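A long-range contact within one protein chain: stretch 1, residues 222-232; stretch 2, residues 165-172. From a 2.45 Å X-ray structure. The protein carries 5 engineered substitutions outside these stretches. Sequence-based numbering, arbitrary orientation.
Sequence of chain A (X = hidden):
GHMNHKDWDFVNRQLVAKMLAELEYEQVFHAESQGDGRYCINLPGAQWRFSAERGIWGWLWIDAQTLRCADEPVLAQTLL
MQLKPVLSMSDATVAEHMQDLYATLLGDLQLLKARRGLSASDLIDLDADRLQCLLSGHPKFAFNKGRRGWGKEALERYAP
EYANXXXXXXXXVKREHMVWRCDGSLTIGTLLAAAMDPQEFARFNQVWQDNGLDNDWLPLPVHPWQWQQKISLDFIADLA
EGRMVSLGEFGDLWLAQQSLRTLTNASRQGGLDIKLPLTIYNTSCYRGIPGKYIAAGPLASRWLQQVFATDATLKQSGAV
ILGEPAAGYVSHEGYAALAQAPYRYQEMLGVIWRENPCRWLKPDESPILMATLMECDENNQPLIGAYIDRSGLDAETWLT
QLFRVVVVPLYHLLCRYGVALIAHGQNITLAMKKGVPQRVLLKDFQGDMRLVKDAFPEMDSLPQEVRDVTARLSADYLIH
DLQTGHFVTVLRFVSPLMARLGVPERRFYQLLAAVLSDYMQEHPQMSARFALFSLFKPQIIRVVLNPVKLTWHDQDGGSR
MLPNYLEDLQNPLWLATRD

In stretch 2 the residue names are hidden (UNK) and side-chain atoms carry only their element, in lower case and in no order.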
ATOM      1  N   VAL A 222       4.338 -12.578  -9.827  1.00 53.27           N
ATOM      2  CA  VAL A 222       3.720 -12.016  -8.632  1.00 50.24           C
ATOM      3  C   VAL A 222       2.659 -11.015  -9.060  1.00 49.11           C
ATOM      4  O   VAL A 222       2.900 -10.191  -9.950  1.00 51.77           O
ATOM      5  CB  VAL A 222       4.757 -11.336  -7.716  1.00 50.27           C
ATOM      6  CG1 VAL A 222       4.076 -10.688  -6.518  1.00 51.15           C
ATOM      7  CG2 VAL A 222       5.808 -12.337  -7.255  1.00 47.30           C
ATOM      8  N   HIS A 223       1.493 -11.088  -8.433  1.00 47.81           N
ATOM      9  CA  HIS A 223       0.458 -10.093  -8.663  1.00 46.97           C
ATOM     10  C   HIS A 223       0.997  -8.715  -8.284  1.00 45.66           C
ATOM     11  O   HIS A 223       1.596  -8.567  -7.210  1.00 47.29           O
ATOM     12  CB  HIS A 223      -0.784 -10.430  -7.836  1.00 43.09           C
ATOM     13  CG  HIS A 223      -2.008  -9.663  -8.225  1.00 45.29           C
ATOM     14  ND1 HIS A 223      -2.153  -8.313  -7.986  1.00 46.86           N
ATOM     15  CD2 HIS A 223      -3.158 -10.064  -8.818  1.00 44.63           C
ATOM     16  CE1 HIS A 223      -3.333  -7.914  -8.424  1.00 45.29           C
ATOM     17  NE2 HIS A 223      -3.964  -8.957  -8.933  1.00 44.00           N
ATOM     18  N   PRO A 224       0.821  -7.690  -9.125  1.00 44.08           N
ATOM     19  CA  PRO A 224       1.421  -6.384  -8.795  1.00 45.43           C
ATOM     20  C   PRO A 224       0.970  -5.827  -7.453  1.00 45.30           C
ATOM     21  O   PRO A 224       1.766  -5.190  -6.753  1.00 41.66           O
ATOM     22  CB  PRO A 224       0.986  -5.490  -9.967  1.00 43.41           C
ATOM     23  CG  PRO A 224      -0.157  -6.202 -10.608  1.00 44.17           C
ATOM     24  CD  PRO A 224       0.087  -7.658 -10.399  1.00 40.82           C
ATOM     25  N   TRP A 225      -0.290  -6.046  -7.069  1.00 43.25           N
ATOM     26  CA  TRP A 225      -0.733  -5.622  -5.745  1.00 47.23           C
ATOM     27  C   TRP A 225       0.030  -6.361  -4.656  1.00 50.86           C
ATOM     28  O   TRP A 225       0.466  -5.754  -3.671  1.00 48.29           O
ATOM     29  CB  TRP A 225      -2.237  -5.846  -5.585  1.00 43.22           C
ATOM     30  CG  TRP A 225      -2.778  -5.261  -4.312  1.00 45.22           C
ATOM     31  CD1 TRP A 225      -3.343  -4.027  -4.152  1.00 45.19           C
ATOM     32  CD2 TRP A 225      -2.794  -5.879  -3.021  1.00 45.16           C
ATOM     33  NE1 TRP A 225      -3.710  -3.840  -2.844  1.00 46.75           N
ATOM     34  CE2 TRP A 225      -3.384  -4.962  -2.126  1.00 46.23           C
ATOM     35  CE3 TRP A 225      -2.366  -7.118  -2.531  1.00 45.57           C
ATOM     36  CZ2 TRP A 225      -3.558  -5.247  -0.770  1.00 43.36           C
ATOM     37  CZ3 TRP A 225      -2.541  -7.396  -1.189  1.00 49.16           C
ATOM     38  CH2 TRP A 225      -3.132  -6.465  -0.324  1.00 49.65           C
ATOM     39  N   GLN A 226       0.204  -7.675  -4.820  1.00 51.25           N
ATOM     40  CA  GLN A 226       0.970  -8.452  -3.851  1.00 49.66           C
ATOM     41  C   GLN A 226       2.395  -7.926  -3.732  1.00 42.50           C
ATOM     42  O   GLN A 226       2.922  -7.789  -2.622  1.00 43.12           O
ATOM     43  CB  GLN A 226       0.970  -9.926  -4.259  1.00 49.50           C
ATOM     44  CG  GLN A 226       1.608 -10.870  -3.246  1.00 48.23           C
ATOM     45  CD  GLN A 226       0.727 -11.131  -2.042  1.00 47.37           C
ATOM     46  OE1 GLN A 226      -0.310 -10.492  -1.864  1.00 45.86           O
ATOM     47  NE2 GLN A 226       1.133 -12.083  -1.208  1.00 49.52           N
ATOM     48  N   TRP A 227       3.037  -7.627  -4.865  1.00 43.01           N
ATOM     49  CA  TRP A 227       4.383  -7.063  -4.818  1.00 46.19           C
ATOM     50  C   TRP A 227       4.377  -5.680  -4.183  1.00 45.22           C
ATOM     51  O   TRP A 227       5.232  -5.365  -3.346  1.00 47.40           O
ATOM     52  CB  TRP A 227       4.980  -6.983  -6.221  1.00 49.35           C
ATOM     53  CG  TRP A 227       6.211  -6.131  -6.268  1.00 52.45           C
ATOM     54  CD1 TRP A 227       6.322  -4.875  -6.791  1.00 53.01           C
ATOM     55  CD2 TRP A 227       7.502  -6.466  -5.751  1.00 56.89           C
ATOM     56  NE1 TRP A 227       7.607  -4.410  -6.638  1.00 56.82           N
ATOM     57  CE2 TRP A 227       8.351  -5.369  -6.003  1.00 57.50           C
ATOM     58  CE3 TRP A 227       8.025  -7.589  -5.104  1.00 59.02           C
ATOM     59  CZ2 TRP A 227       9.693  -5.364  -5.630  1.00 57.47           C
ATOM     60  CZ3 TRP A 227       9.356  -7.583  -4.735  1.00 60.27           C
ATOM     61  CH2 TRP A 227      10.176  -6.478  -4.999  1.00 59.34           C
ATOM     62  N   GLN A 228       3.419  -4.844  -4.579  1.00 45.09           N
ATOM     63  CA  GLN A 228       3.376  -3.462  -4.120  1.00 49.98           C
ATOM     64  C   GLN A 228       3.190  -3.386  -2.608  1.00 47.35           C
ATOM     65  O   GLN A 228       3.922  -2.671  -1.914  1.00 43.73           O
ATOM     66  CB  GLN A 228       2.247  -2.736  -4.850  1.00 55.62           C
ATOM     67  CG  GLN A 228       2.147  -1.245  -4.609  1.00 59.42           C
ATOM     68  CD  GLN A 228       0.967  -0.641  -5.345  1.00 60.67           C
ATOM     69  OE1 GLN A 228       0.094  -0.022  -4.737  1.00 59.52           O
ATOM     70  NE2 GLN A 228       0.928  -0.830  -6.660  1.00 61.81           N
ATOM     71  N   GLN A 229       2.223  -4.133  -2.077  1.00 46.86           N
ATOM     72  CA  GLN A 229       1.806  -3.977  -0.689  1.00 46.61           C
ATOM     73  C   GLN A 229       2.472  -4.945   0.277  1.00 48.51           C
ATOM     74  O   GLN A 229       2.632  -4.604   1.454  1.00 49.03           O
ATOM     75  CB  GLN A 229       0.287  -4.149  -0.577  1.00 40.88           C
ATOM     76  CG  GLN A 229      -0.509  -3.139  -1.382  1.00 47.34           C
ATOM     77  CD  GLN A 229      -0.164  -1.710  -1.022  1.00 46.31           C
ATOM     78  OE1 GLN A 229      -0.044  -1.364   0.153  1.00 47.86           O
ATOM     79  NE2 GLN A 229       0.007  -0.870  -2.035  1.00 50.19           N
ATOM     80  N   LYS A 230       2.858  -6.139  -0.168  1.00 49.10           N
ATOM     81  CA  LYS A 230       3.295  -7.187   0.751  1.00 51.13           C
ATOM     82  C   LYS A 230       4.745  -7.596   0.528  1.00 49.13           C
ATOM     83  O   LYS A 230       5.557  -7.486   1.452  1.00 48.81           O
ATOM     84  CB  LYS A 230       2.364  -8.400   0.623  1.00 51.71           C
ATOM     85  CG  LYS A 230       0.919  -8.121   1.026  1.00 55.26           C
ATOM     86  CD  LYS A 230       0.808  -7.696   2.487  1.00 63.59           C
ATOM     87  CE  LYS A 230      -0.640  -7.551   2.914  1.00 71.26           C
ATOM     88  NZ  LYS A 230      -0.785  -7.075   4.316  1.00 76.47           N
ATOM     89  N   ILE A 231       5.102  -8.058  -0.668  1.00 49.87           N
ATOM     90  CA  ILE A 231       6.400  -8.697  -0.852  1.00 51.12           C
ATOM     91  C   ILE A 231       7.521  -7.665  -0.846  1.00 50.93           C
ATOM     92  O   ILE A 231       8.569  -7.878  -0.225  1.00 53.10           O
ATOM     93  CB  ILE A 231       6.387  -9.536  -2.141  1.00 55.03           C
ATOM     94  CG1 ILE A 231       5.373 -10.674  -1.995  1.00 58.78           C
ATOM     95  CG2 ILE A 231       7.777 -10.099  -2.442  1.00 56.53           C
ATOM     96  CD1 ILE A 231       4.959 -11.297  -3.290  1.00 64.69           C
ATOM     97  N   SER A 232       7.325  -6.532  -1.523  1.00 49.99           N
ATOM     98  CA  SER A 232       8.358  -5.501  -1.542  1.00 49.69           C
ATOM     99  C   SER A 232       8.691  -5.002  -0.143  1.00 49.41           C
ATOM    100  O   SER A 232       9.761  -4.417   0.058  1.00 50.66           O
ATOM    101  CB  SER A 232       7.920  -4.326  -2.415  1.00 50.82           C
ATOM    102  OG  SER A 232       6.840  -3.625  -1.817  1.00 51.77           O
ATOM    103  N   UNK A 165      -6.872  -4.211 -17.055  1.00 50.55           N
ATOM    104  CA  UNK A 165      -5.810  -5.187 -17.237  1.00 49.02           C
ATOM    105  C   UNK A 165      -4.514  -4.677 -16.617  1.00 48.32           C
ATOM    106  O   UNK A 165      -4.373  -3.497 -16.289  1.00 49.35           O
ATOM    107  c   UNK A 165      -6.875  -6.037 -19.341  1.00 52.95           C
ATOM    108  c   UNK A 165      -5.600  -5.496 -18.721  1.00 52.59           C
ATOM    109  o   UNK A 165      -5.201  -4.303 -19.410  1.00 57.83           O
ATOM    110  N   UNK A 166      -3.556  -5.588 -16.465  1.00 48.87           N
ATOM    111  CA  UNK A 166      -2.286  -5.233 -15.851  1.00 49.40           C
ATOM    112  C   UNK A 166      -1.264  -6.320 -16.143  1.00 53.82           C
ATOM    113  O   UNK A 166      -1.609  -7.472 -16.422  1.00 53.72           O
ATOM    114  c   UNK A 166      -3.110  -6.162 -13.623  1.00 50.41           C
ATOM    115  c   UNK A 166      -4.491  -6.209 -13.515  1.00 47.98           C
ATOM    116  c   UNK A 166      -2.365  -7.184 -13.056  1.00 55.00           C
ATOM    117  c   UNK A 166      -2.984  -8.230 -12.394  1.00 54.28           C
ATOM    118  c   UNK A 166      -5.115  -7.252 -12.854  1.00 48.99           C
ATOM    119  c   UNK A 166      -2.433  -5.021 -14.339  1.00 49.13           C
ATOM    120  c   UNK A 166      -4.360  -8.263 -12.294  1.00 49.89           C
ATOM    121  N   UNK A 167       0.004  -5.927 -16.085  1.00 57.17           N
ATOM    122  CA  UNK A 167       1.112  -6.860 -16.195  1.00 56.22           C
ATOM    123  C   UNK A 167       1.431  -7.461 -14.833  1.00 55.37           C
ATOM    124  O   UNK A 167       1.079  -6.915 -13.784  1.00 54.68           O
ATOM    125  c   UNK A 167       4.596  -4.355 -20.779  1.00 85.24           C
ATOM    126  c   UNK A 167       2.357  -6.165 -16.750  1.00 60.10           C
ATOM    127  c   UNK A 167       2.299  -5.854 -18.231  1.00 65.02           C
ATOM    128  n   UNK A 167       5.691  -3.988 -20.125  1.00 85.66           N
ATOM    129  n   UNK A 167       4.494  -4.114 -22.079  1.00 89.24           N
ATOM    130  c   UNK A 167       3.617  -5.271 -18.709  1.00 71.99           C
ATOM    131  n   UNK A 167       3.602  -4.959 -20.136  1.00 80.37           N
ATOM    132  N   UNK A 168       2.113  -8.599 -14.861  1.00 54.71           N
ATOM    133  CA  UNK A 168       2.582  -9.240 -13.645  1.00 52.25           C
ATOM    134  C   UNK A 168       4.004  -8.801 -13.327  1.00 53.13           C
ATOM    135  O   UNK A 168       4.789  -8.462 -14.218  1.00 56.11           O
ATOM    136  c   UNK A 168       0.164 -11.010 -12.987  1.00 50.75           C
ATOM    137  c   UNK A 168       2.535 -10.760 -13.783  1.00 55.46           C
ATOM    138  c   UNK A 168       1.272 -12.859 -14.272  1.00 49.39           C
ATOM    139  c   UNK A 168       1.161 -11.354 -14.086  1.00 52.59           C
ATOM    140  N   UNK A 169       4.323  -8.804 -12.038  1.00 49.23           N
ATOM    141  CA  UNK A 169       5.682  -8.592 -11.572  1.00 51.47           C
ATOM    142  C   UNK A 169       6.405  -9.933 -11.516  1.00 53.66           C
ATOM    143  O   UNK A 169       5.797 -10.973 -11.240  1.00 54.22           O
ATOM    144  c   UNK A 169       5.673  -7.927 -10.197  1.00 49.52           C
ATOM    145  n   UNK A 169       7.429  -6.118 -10.185  1.00 55.88           N
ATOM    146  c   UNK A 169       6.995  -7.363  -9.784  1.00 54.33           C
ATOM    147  c   UNK A 169       8.621  -5.883  -9.667  1.00 57.13           C
ATOM    148  c   UNK A 169       7.973  -7.868  -8.999  1.00 58.03           C
ATOM    149  n   UNK A 169       8.973  -6.929  -8.942  1.00 58.13           N
ATOM    150  N   UNK A 170       7.708  -9.909 -11.786  1.00 52.14           N
ATOM    151  CA  UNK A 170       8.499 -11.128 -11.905  1.00 57.69           C
ATOM    152  C   UNK A 170       9.666 -11.102 -10.930  1.00 59.92           C
ATOM    153  O   UNK A 170      10.405 -10.113 -10.862  1.00 61.97           O
ATOM    154  n   UNK A 170       6.229 -11.389 -15.763  1.00 64.19           N
ATOM    155  c   UNK A 170       9.007 -11.307 -13.337  1.00 59.58           C
ATOM    156  c   UNK A 170       6.357 -12.737 -15.545  1.00 60.98           C
ATOM    157  c   UNK A 170       7.030 -15.277 -14.763  1.00 62.91           C
ATOM    158  c   UNK A 170       7.403 -12.918 -14.619  1.00 62.61           C
ATOM    159  c   UNK A 170       5.644 -13.805 -16.084  1.00 58.32           C
ATOM    160  c   UNK A 170       5.996 -15.064 -15.681  1.00 59.59           C
ATOM    161  c   UNK A 170       7.905 -11.619 -14.288  1.00 62.73           C
ATOM    162  c   UNK A 170       7.737 -14.217 -14.226  1.00 65.59           C
ATOM    163  c   UNK A 170       7.161 -10.727 -15.001  1.00 64.99           C
ATOM    164  N   UNK A 171       9.824 -12.191 -10.185  1.00 60.63           N
ATOM    165  CA  UNK A 171      10.930 -12.378  -9.259  1.00 64.59           C
ATOM    166  C   UNK A 171      11.824 -13.511  -9.741  1.00 67.12           C
ATOM    167  O   UNK A 171      11.457 -14.305 -10.612  1.00 63.48           O
ATOM    168  c   UNK A 171       9.590 -11.621  -7.133  1.00 65.73           C
ATOM    169  c   UNK A 171      10.419 -12.689  -7.847  1.00 65.85           C
ATOM    170  c   UNK A 171       9.170 -12.125  -5.761  1.00 63.82           C
ATOM    171  c   UNK A 171      10.366 -10.322  -7.015  1.00 67.67           C
ATOM    172  N   UNK A 172      13.017 -13.576  -9.155  1.00 71.02           N
ATOM    173  CA  UNK A 172      13.944 -14.678  -9.368  1.00 72.01           C
ATOM    174  C   UNK A 172      14.264 -15.306  -8.021  1.00 72.44           C
ATOM    175  O   UNK A 172      14.597 -14.597  -7.066  1.00 71.80           O
ATOM    176  c   UNK A 172      15.226 -14.204 -10.059  1.00 74.43           C
TER

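Position 165 carries three side-chain atoms: one carbon that bears an oxygen and a second carbon. It lies out of reach of stretch 1. A branched hydroxyl side chain of this size is Thr-165.

Position 166 has seven side-chain carbons, one followed by a ring of six. There is no oxygen on the ring. CA-to-CB points toward stretch 1, and a ring carbon comes within 3.4 Å of Pro-224 CG. The residue is Phe-166. Its CZ lies 3.5 Å from His-223 NE2, and the two rings meet obliquely, with planes at 50°.

Position 167 has three carbons, a nitrogen, then a carbon carrying two more nitrogens. This guanidinium marks Arg-167. Its extended end leads away from stretch 1. The backbone makes the contact instead: Arg-167 O is 3.5 Å from Pro-224 CG.

Position 168 has four carbons, forked at the second. The fork beyond CB gives Leu-168. Its CD2 lies 4.2 Å from Pro-224 CD and 4.4 Å from His-223 CA.

Position 169 has one carbon and then a five-membered ring of three carbons and two nitrogens. The ring lies flat over the indole of Trp-227. This is an imidazole, so the residue is His-169. Its ring stacks face-to-face on the five-membered ring of Trp-227, with centroids 3.6 Å apart and planes at 12°. His-169 NE2 is 3.4 Å from Trp-227 CE2 and is hydrogen-bonded elsewhere in the structure.

Position 170 has one carbon, then fused five- and six-membered rings holding eight carbons and one nitrogen. The indole identifies Trp-170. Its CA-to-CB bond points away from stretch 1.

Position 171 again has four carbons, forked at the second, and points toward stretch 1. It is Leu-171. Its CD1 lies 3.7 Å from Val-222 CG2 and 4.1 Å from Ile-231 CG2; its CD2 is 3.7 Å from Trp-227 CZ3.

Position 172 has a single side-chain carbon, out of reach of stretch 1. It is Ala-172.

The contact begins as a short antiparallel pairing. His-169 N donates to Val-222 O at 2.9 Å, and Val-222 N donates to His-169 O at 2.6 Å. The chain then turns into a helix at Pro-224. His-223 caps it: Trp-225 N donates to His-223 ND1 at 3.1 Å. The helix axis passes the strand at 7.8 Å, which leaves room for side chains between them. Trp-227 fills part of this space against His-169 and Leu-171, while Pro-224 packs on Phe-166 and Leu-168. Two backbone bonds thus fix the register, and ring stacking and apolar packing hold the helix start against the strand.

Stretch 2 (165-172) TFRLHWLA
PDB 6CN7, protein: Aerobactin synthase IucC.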